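Local coordinates for Alr1010 protein (Nostoc, PDB 3URG) that probably binds calcium ions, as a small cyanobacterial calcium-binding protein of mixed helix and sheet, at residues Leu95-Val100 with Ala134-Trp139; Tyr99-Asp104 with Asp110-Ala115. All coordinates share one frame; numbering follows the deposited sequence.

Contact 1 of 2, residues Leu95-Val100 with Ala134-Trp139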
ATOM      1  N   LEU A  95       5.381 -11.187  -0.934  1.00 49.98           N
ATOM      2  CA  LEU A  95       6.650 -11.029  -1.648  1.00 52.00           C
ATOM      3  C   LEU A  95       6.545 -10.217  -2.942  1.00 51.64           C
ATOM      4  O   LEU A  95       7.553  -9.719  -3.454  1.00 53.00           O
ATOM      5  CB  LEU A  95       7.293 -12.390  -1.923  1.00 56.32           C
ATOM      6  CG  LEU A  95       8.491 -12.758  -1.049  1.00 62.88           C
ATOM      7  CD1 LEU A  95       8.122 -12.713   0.427  1.00 62.61           C
ATOM      8  CD2 LEU A  95       9.025 -14.131  -1.435  1.00 70.28           C
ATOM      9  N   LYS A  96       5.334 -10.077  -3.469  1.00 47.71           N
ATOM     10  CA  LYS A  96       5.146  -9.397  -4.750  1.00 54.57           C
ATOM     11  C   LYS A  96       4.728  -7.927  -4.611  1.00 52.77           C
ATOM     12  O   LYS A  96       5.268  -7.041  -5.274  1.00 52.94           O
ATOM     13  CB  LYS A  96       4.109 -10.149  -5.589  1.00 60.92           C
ATOM     14  N   ASP A  97       3.757  -7.675  -3.746  1.00 45.92           N
ATOM     15  CA  ASP A  97       3.153  -6.354  -3.656  1.00 40.18           C
ATOM     16  C   ASP A  97       2.504  -6.240  -2.297  1.00 33.83           C
ATOM     17  O   ASP A  97       2.389  -7.242  -1.585  1.00 37.68           O
ATOM     18  CB  ASP A  97       2.091  -6.208  -4.751  1.00 38.08           C
ATOM     19  CG  ASP A  97       1.908  -4.773  -5.205  1.00 43.84           C
ATOM     20  OD1 ASP A  97       2.175  -3.838  -4.410  1.00 35.18           O
ATOM     21  OD2 ASP A  97       1.481  -4.580  -6.365  1.00 45.24           O
ATOM     22  N   MET A  98       2.083  -5.025  -1.935  1.00 29.82           N
ATOM     23  CA  MET A  98       1.355  -4.802  -0.689  1.00 27.27           C
ATOM     24  C   MET A  98      -0.151  -4.767  -0.953  1.00 36.28           C
ATOM     25  O   MET A  98      -0.633  -3.869  -1.639  1.00 30.07           O
ATOM     26  CB  MET A  98       1.810  -3.490  -0.030  1.00 27.18           C
ATOM     27  CG  MET A  98       3.292  -3.533   0.425  1.00 34.40           C
ATOM     28  SD  MET A  98       3.477  -4.609   1.878  1.00 37.06           S
ATOM     29  CE  MET A  98       4.369  -6.020   1.241  1.00 37.53           C
ATOM     30  N   TYR A  99      -0.879  -5.742  -0.407  1.00 31.71           N
ATOM     31  CA  TYR A  99      -2.320  -5.846  -0.618  1.00 30.99           C
ATOM     32  C   TYR A  99      -3.064  -5.524   0.663  1.00 33.27           C
ATOM     33  O   TYR A  99      -2.588  -5.816   1.757  1.00 32.46           O
ATOM     34  CB  TYR A  99      -2.718  -7.255  -1.092  1.00 39.00           C
ATOM     35  CG  TYR A  99      -2.214  -7.603  -2.473  1.00 38.05           C
ATOM     36  CD1 TYR A  99      -2.980  -7.341  -3.601  1.00 32.99           C
ATOM     37  CD2 TYR A  99      -0.971  -8.194  -2.646  1.00 40.02           C
ATOM     38  CE1 TYR A  99      -2.516  -7.651  -4.870  1.00 37.78           C
ATOM     39  CE2 TYR A  99      -0.498  -8.509  -3.908  1.00 41.18           C
ATOM     40  CZ  TYR A  99      -1.275  -8.233  -5.017  1.00 45.74           C
ATOM     41  OH  TYR A  99      -0.809  -8.549  -6.271  1.00 52.28           O
ATOM     42  N   VAL A 100      -4.229  -4.908   0.518  1.00 30.16           N
ATOM     43  CA  VAL A 100      -5.093  -4.675   1.650  1.00 33.18           C
ATOM     44  C   VAL A 100      -6.435  -5.323   1.374  1.00 39.98           C
ATOM     45  O   VAL A 100      -6.807  -5.571   0.225  1.00 35.77           O
ATOM     46  CB  VAL A 100      -5.305  -3.183   1.908  1.00 32.88           C
ATOM     47  CG1 VAL A 100      -3.994  -2.525   2.422  1.00 32.87           C
ATOM     48  CG2 VAL A 100      -5.816  -2.496   0.647  1.00 33.33           C
ATOM     49  N   ALA A 134       1.718   7.402   1.108  1.00 33.68           N
ATOM     50  CA  ALA A 134       2.649   8.174   0.282  1.00 35.95           C
ATOM     51  C   ALA A 134       4.062   7.569   0.247  1.00 31.38           C
ATOM     52  O   ALA A 134       4.749   7.638  -0.776  1.00 32.29           O
ATOM     53  CB  ALA A 134       2.709   9.615   0.767  1.00 39.15           C
ATOM     54  N   ASP A 135       4.500   6.997   1.364  1.00 28.90           N
ATOM     55  CA  ASP A 135       5.831   6.380   1.422  1.00 29.03           C
ATOM     56  C   ASP A 135       5.860   5.178   0.485  1.00 32.19           C
ATOM     57  O   ASP A 135       6.848   4.930  -0.226  1.00 30.45           O
ATOM     58  CB  ASP A 135       6.155   5.913   2.843  1.00 27.59           C
ATOM     59  CG  ASP A 135       6.592   7.044   3.769  1.00 35.34           C
ATOM     60  OD1 ASP A 135       6.569   6.818   4.996  1.00 37.62           O
ATOM     61  OD2 ASP A 135       6.956   8.147   3.294  1.00 37.64           O
ATOM     62  N   TRP A 136       4.777   4.412   0.502  1.00 30.59           N
ATOM     63  CA  TRP A 136       4.702   3.211  -0.331  1.00 30.09           C
ATOM     64  C   TRP A 136       4.643   3.607  -1.808  1.00 29.71           C
ATOM     65  O   TRP A 136       5.361   3.058  -2.636  1.00 30.53           O
ATOM     66  CB  TRP A 136       3.482   2.356   0.063  1.00 35.39           C
ATOM     67  CG  TRP A 136       3.237   1.184  -0.857  1.00 34.91           C
ATOM     68  CD1 TRP A 136       2.116   0.944  -1.594  1.00 30.79           C
ATOM     69  CD2 TRP A 136       4.141   0.104  -1.141  1.00 32.80           C
ATOM     70  NE1 TRP A 136       2.257  -0.216  -2.312  1.00 32.43           N
ATOM     71  CE2 TRP A 136       3.493  -0.753  -2.055  1.00 35.55           C
ATOM     72  CE3 TRP A 136       5.435  -0.217  -0.712  1.00 30.27           C
ATOM     73  CZ2 TRP A 136       4.089  -1.916  -2.547  1.00 34.98           C
ATOM     74  CZ3 TRP A 136       6.028  -1.390  -1.205  1.00 32.05           C
ATOM     75  CH2 TRP A 136       5.357  -2.213  -2.115  1.00 36.53           C
ATOM     76  N   LEU A 137       3.780   4.569  -2.135  1.00 29.43           N
ATOM     77  CA  LEU A 137       3.723   5.103  -3.496  1.00 31.87           C
ATOM     78  C   LEU A 137       5.085   5.647  -3.956  1.00 37.84           C
ATOM     79  O   LEU A 137       5.482   5.476  -5.114  1.00 34.86           O
ATOM     80  CB  LEU A 137       2.647   6.189  -3.594  1.00 31.55           C
ATOM     81  CG  LEU A 137       1.229   5.653  -3.372  1.00 41.40           C
ATOM     82  CD1 LEU A 137       0.178   6.770  -3.412  1.00 46.39           C
ATOM     83  CD2 LEU A 137       0.928   4.585  -4.414  1.00 43.43           C
ATOM     84  N   TYR A 138       5.803   6.293  -3.042  1.00 32.64           N
ATOM     85  CA  TYR A 138       7.133   6.799  -3.353  1.00 34.53           C
ATOM     86  C   TYR A 138       8.119   5.669  -3.670  1.00 35.20           C
ATOM     87  O   TYR A 138       8.858   5.734  -4.649  1.00 33.40           O
ATOM     88  CB  TYR A 138       7.657   7.656  -2.191  1.00 30.25           C
ATOM     89  CG  TYR A 138       9.132   7.992  -2.307  1.00 33.99           C
ATOM     90  CD1 TYR A 138      10.085   7.275  -1.594  1.00 32.86           C
ATOM     91  CD2 TYR A 138       9.568   9.048  -3.108  1.00 37.47           C
ATOM     92  CE1 TYR A 138      11.446   7.577  -1.699  1.00 32.13           C
ATOM     93  CE2 TYR A 138      10.921   9.361  -3.209  1.00 36.29           C
ATOM     94  CZ  TYR A 138      11.854   8.619  -2.507  1.00 35.70           C
ATOM     95  OH  TYR A 138      13.201   8.932  -2.608  1.00 37.46           O
ATOM     96  N   TRP A 139       8.135   4.645  -2.825  1.00 33.90           N
ATOM     97  CA  TRP A 139       8.980   3.473  -3.036  1.00 33.93           C
ATOM     98  C   TRP A 139       8.786   2.897  -4.448  1.00 36.15           C
ATOM     99  O   TRP A 139       9.758   2.592  -5.150  1.00 30.45           O
ATOM    100  CB  TRP A 139       8.660   2.437  -1.944  1.00 29.30           C
ATOM    101  CG  TRP A 139       9.243   1.053  -2.106  1.00 30.60           C
ATOM    102  CD1 TRP A 139       8.703   0.019  -2.808  1.00 32.59           C
ATOM    103  CD2 TRP A 139      10.432   0.541  -1.487  1.00 31.70           C
ATOM    104  NE1 TRP A 139       9.500  -1.099  -2.690  1.00 34.14           N
ATOM    105  CE2 TRP A 139      10.560  -0.803  -1.878  1.00 34.47           C
ATOM    106  CE3 TRP A 139      11.410   1.097  -0.649  1.00 29.17           C
ATOM    107  CZ2 TRP A 139      11.630  -1.599  -1.472  1.00 32.62           C
ATOM    108  CZ3 TRP A 139      12.462   0.302  -0.244  1.00 29.07           C
ATOM    109  CH2 TRP A 139      12.565  -1.027  -0.654  1.00 36.05           C
TER
HETATM  110  O   HOH W   1       0.487  -2.014  -3.727  1.00 30.66           O
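A Met-aromatic contact in the buried interior of the chain joins the segment leading into strand 99-104 to helix 127-141, with Met98 laid over the indole of Trp136. CG of Met98 does the touching: it sits 3.5 Å from the centroid of the six-membered ring of Trp136, a CH-pi contact over the face. Bends at chi2 and chi3 carry SD of Met98 higher above that face, 5.2 Å from the same centroid. The edge of the indole is used differently. Asp97 OD1 approaches Trp136 CZ2 in the ring plane at 3.3 Å, its carboxylate turned 51° from the ring, and also accepts a 2.7 Å bond from Met98 N. Beside it one water accepts from Trp136 NE1 (2.9 Å) and donates to both Asp97 OD1 and Met98 O, so the indole N-H is tied to the loop. A leucine in place of Trp136 would probably leave this water without its indole donor and open a gap beneath Met98 CG. Around the pair, Leu56 of helix 45-59 touches Met98, Trp52 of that helix meets Trp136 edge-to-face, and the backbone of Met98 bonds to that of Leu117, just past strand 111-116.

Contact 2 of 2, residues Tyr99-Asp104 with Asp110-Ala115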
ATOM      1  N   TYR A  99      -0.879  -5.742  -0.407  1.00 31.71           N
ATOM      2  CA  TYR A  99      -2.320  -5.846  -0.618  1.00 30.99           C
ATOM      3  C   TYR A  99      -3.064  -5.524   0.663  1.00 33.27           C
ATOM      4  O   TYR A  99      -2.588  -5.816   1.757  1.00 32.46           O
ATOM      5  CB  TYR A  99      -2.718  -7.255  -1.092  1.00 39.00           C
ATOM      6  CG  TYR A  99      -2.214  -7.603  -2.473  1.00 38.05           C
ATOM      7  CD1 TYR A  99      -2.980  -7.341  -3.601  1.00 32.99           C
ATOM      8  CD2 TYR A  99      -0.971  -8.194  -2.646  1.00 40.02           C
ATOM      9  CE1 TYR A  99      -2.516  -7.651  -4.870  1.00 37.78           C
ATOM     10  CE2 TYR A  99      -0.498  -8.509  -3.908  1.00 41.18           C
ATOM     11  CZ  TYR A  99      -1.275  -8.233  -5.017  1.00 45.74           C
ATOM     12  OH  TYR A  99      -0.809  -8.549  -6.271  1.00 52.28           O
ATOM     13  N   VAL A 100      -4.229  -4.908   0.518  1.00 30.16           N
ATOM     14  CA  VAL A 100      -5.093  -4.675   1.650  1.00 33.18           C
ATOM     15  C   VAL A 100      -6.435  -5.323   1.374  1.00 39.98           C
ATOM     16  O   VAL A 100      -6.807  -5.571   0.225  1.00 35.77           O
ATOM     17  CB  VAL A 100      -5.305  -3.183   1.908  1.00 32.88           C
ATOM     18  CG1 VAL A 100      -3.994  -2.525   2.422  1.00 32.87           C
ATOM     19  CG2 VAL A 100      -5.816  -2.496   0.647  1.00 33.33           C
ATOM     20  N   GLU A 101      -7.165  -5.603   2.437  1.00 40.39           N
ATOM     21  CA  GLU A 101      -8.518  -6.084   2.280  1.00 48.49           C
ATOM     22  C   GLU A 101      -9.497  -4.928   2.347  1.00 36.77           C
ATOM     23  O   GLU A 101      -9.392  -4.082   3.232  1.00 38.43           O
ATOM     24  CB  GLU A 101      -8.854  -7.061   3.380  1.00 65.08           C
ATOM     25  CG  GLU A 101     -10.318  -7.041   3.687  1.00 83.89           C
ATOM     26  CD  GLU A 101     -10.673  -8.094   4.670  1.00102.65           C
ATOM     27  OE1 GLU A 101     -11.873  -8.251   4.986  1.00112.35           O
ATOM     28  OE2 GLU A 101      -9.728  -8.765   5.128  1.00104.94           O
ATOM     29  N   VAL A 102     -10.462  -4.914   1.424  1.00 32.45           N
ATOM     30  CA  VAL A 102     -11.453  -3.836   1.331  1.00 29.96           C
ATOM     31  C   VAL A 102     -12.859  -4.414   1.242  1.00 41.15           C
ATOM     32  O   VAL A 102     -13.041  -5.527   0.750  1.00 39.59           O
ATOM     33  CB  VAL A 102     -11.200  -2.922   0.105  1.00 33.73           C
ATOM     34  CG1 VAL A 102      -9.711  -2.484   0.068  1.00 32.81           C
ATOM     35  CG2 VAL A 102     -11.565  -3.620  -1.197  1.00 33.72           C
ATOM     36  N   ALA A 103     -13.851  -3.671   1.729  1.00 41.96           N
ATOM     37  CA  ALA A 103     -15.230  -4.160   1.709  1.00 43.00           C
ATOM     38  C   ALA A 103     -16.161  -3.111   1.142  1.00 42.67           C
ATOM     39  O   ALA A 103     -16.045  -1.934   1.470  1.00 42.90           O
ATOM     40  CB  ALA A 103     -15.685  -4.558   3.115  1.00 44.47           C
ATOM     41  N   ASP A 104     -17.086  -3.516   0.279  1.00 45.48           N
ATOM     42  CA  ASP A 104     -18.189  -2.606  -0.004  1.00 52.53           C
ATOM     43  C   ASP A 104     -19.387  -3.050   0.817  1.00 49.97           C
ATOM     44  O   ASP A 104     -19.797  -4.209   0.788  1.00 49.81           O
ATOM     45  CB  ASP A 104     -18.484  -2.403  -1.502  1.00 67.01           C
ATOM     46  CG  ASP A 104     -18.890  -3.667  -2.207  1.00 77.61           C
ATOM     47  OD1 ASP A 104     -18.318  -4.730  -1.905  1.00 82.25           O
ATOM     48  OD2 ASP A 104     -19.774  -3.590  -3.088  1.00 87.76           O
ATOM     49  N   ASP A 110     -22.316  -7.846   2.440  1.00 73.80           N
ATOM     50  CA  ASP A 110     -20.917  -7.425   2.371  1.00 83.85           C
ATOM     51  C   ASP A 110     -20.084  -8.308   1.437  1.00 79.80           C
ATOM     52  O   ASP A 110     -20.120  -9.536   1.529  1.00 80.84           O
ATOM     53  CB  ASP A 110     -20.282  -7.404   3.767  1.00 90.68           C
ATOM     54  CG  ASP A 110     -20.348  -6.031   4.426  1.00 93.10           C
ATOM     55  OD1 ASP A 110     -21.458  -5.468   4.539  1.00 92.38           O
ATOM     56  OD2 ASP A 110     -19.285  -5.519   4.839  1.00 92.76           O
ATOM     57  N   ASP A 111     -19.342  -7.671   0.535  1.00 67.19           N
ATOM     58  CA  ASP A 111     -18.412  -8.373  -0.340  1.00 55.15           C
ATOM     59  C   ASP A 111     -17.005  -7.895  -0.013  1.00 49.80           C
ATOM     60  O   ASP A 111     -16.733  -6.700  -0.081  1.00 46.35           O
ATOM     61  CB  ASP A 111     -18.706  -8.056  -1.802  1.00 61.46           C
ATOM     62  CG  ASP A 111     -20.052  -8.566  -2.254  1.00 71.82           C
ATOM     63  OD1 ASP A 111     -20.505  -9.607  -1.730  1.00 75.00           O
ATOM     64  OD2 ASP A 111     -20.648  -7.927  -3.150  1.00 73.01           O
ATOM     65  N   VAL A 112     -16.117  -8.817   0.344  1.00 44.12           N
ATOM     66  CA  VAL A 112     -14.735  -8.462   0.663  1.00 43.85           C
ATOM     67  C   VAL A 112     -13.804  -8.781  -0.505  1.00 46.08           C
ATOM     68  O   VAL A 112     -13.965  -9.797  -1.182  1.00 45.85           O
ATOM     69  CB  VAL A 112     -14.244  -9.193   1.905  1.00 45.99           C
ATOM     70  CG1 VAL A 112     -12.835  -8.768   2.232  1.00 43.25           C
ATOM     71  CG2 VAL A 112     -15.173  -8.909   3.077  1.00 55.64           C
ATOM     72  N   TYR A 113     -12.835  -7.906  -0.743  1.00 37.40           N
ATOM     73  CA  TYR A 113     -11.924  -8.081  -1.869  1.00 37.53           C
ATOM     74  C   TYR A 113     -10.486  -7.876  -1.420  1.00 37.05           C
ATOM     75  O   TYR A 113     -10.227  -7.287  -0.373  1.00 37.55           O
ATOM     76  CB  TYR A 113     -12.217  -7.065  -2.976  1.00 36.72           C
ATOM     77  CG  TYR A 113     -13.619  -7.090  -3.542  1.00 38.03           C
ATOM     78  CD1 TYR A 113     -13.894  -7.730  -4.751  1.00 37.86           C
ATOM     79  CD2 TYR A 113     -14.663  -6.437  -2.891  1.00 40.76           C
ATOM     80  CE1 TYR A 113     -15.190  -7.741  -5.284  1.00 51.25           C
ATOM     81  CE2 TYR A 113     -15.960  -6.440  -3.416  1.00 44.34           C
ATOM     82  CZ  TYR A 113     -16.216  -7.091  -4.609  1.00 53.74           C
ATOM     83  OH  TYR A 113     -17.497  -7.094  -5.125  1.00 60.21           O
ATOM     84  N   THR A 114      -9.550  -8.348  -2.231  1.00 35.21           N
ATOM     85  CA  THR A 114      -8.145  -8.029  -2.025  1.00 40.49           C
ATOM     86  C   THR A 114      -7.751  -7.000  -3.071  1.00 40.02           C
ATOM     87  O   THR A 114      -8.004  -7.192  -4.256  1.00 37.74           O
ATOM     88  CB  THR A 114      -7.277  -9.280  -2.168  1.00 44.40           C
ATOM     89  OG1 THR A 114      -7.696 -10.251  -1.201  1.00 49.87           O
ATOM     90  CG2 THR A 114      -5.822  -8.945  -1.924  1.00 43.69           C
ATOM     91  N   ALA A 115      -7.173  -5.890  -2.623  1.00 33.72           N
ATOM     92  CA  ALA A 115      -6.780  -4.812  -3.513  1.00 35.10           C
ATOM     93  C   ALA A 115      -5.324  -4.428  -3.257  1.00 34.91           C
ATOM     94  O   ALA A 115      -4.864  -4.429  -2.098  1.00 29.79           O
ATOM     95  CB  ALA A 115      -7.673  -3.591  -3.282  1.00 31.61           C
TER
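Strands 99-104 and 111-115 run antiparallel, their axes 4.6 Å apart at closest approach, with paired backbone bonds at Val100-Ala115 and Val102-Tyr113 and a single longer one from Asp104 N to Asp111 O (3.2 Å). Between these pairs, Glu101 faces Thr114 and Ala103 faces Val112 as non-hydrogen-bonded pairs, where CA-H...O contacts such as Glu101 CA to Tyr113 O supplement the ladder. On the face bearing Val100, Val102, Tyr113 and Ala115, the packing is apolar: Val102 CG2 lies 3.9 Å from Tyr113 CB, the two side chains crossing at about a right angle, while the other branch, CG1 of Val102, reaches Ala115 CB at 4.1 Å. Farther along this face, Asp104 CG stands between its backbone N and carbonyl carbon (chi1 62°), which brings OD1 of Asp104 to the edge of the Tyr113 ring, in plane and 3.3 Å from CE2. That oxygen also lies 4.1 Å from Asp111 OD2, a proximity of like charges probably eased by Lys81, which forms a salt bridge with Asp104 OD2. The other face carries Glu101, whose CG lies 3.4 Å from Val112 CG1, the extended remainder of the chain running obliquely past the valine. At the opposite end, Thr114 CG2 packs 3.6 Å from Tyr99 CB, the methyl meeting the tyrosine ring obliquely. Trp68 of strand 64-72 touches Val102 and Ala115 and meets the Tyr113 ring, so the apolar face continues across the sheet. Two antiparallel strands consecutive in the chain, joined by a partly disordered loop, make a beta hairpin; here it closes one side of the antiparallel sheet, with 111-116 outermost and 99-104 inside against 77-86.

Contacts 1 and 2 both start from the stretch around strand 99-104 and share Tyr99 and Val100, yet their centres lie about 16 Å apart. Along the chain, the loop of contact 1 runs into this strand, the strand turns back through the hairpin of contact 2, and helix 127-141 follows later to supply the other half of contact 1. One strand thus illustrates two modes of attachment: its entry is anchored to a helix near the centre of the chain, whereas its length is paired within the sheet farther out. Contact 1 ties the sheet's approach to helix 127-141, while contact 2 builds the sheet's outer edge within this chain.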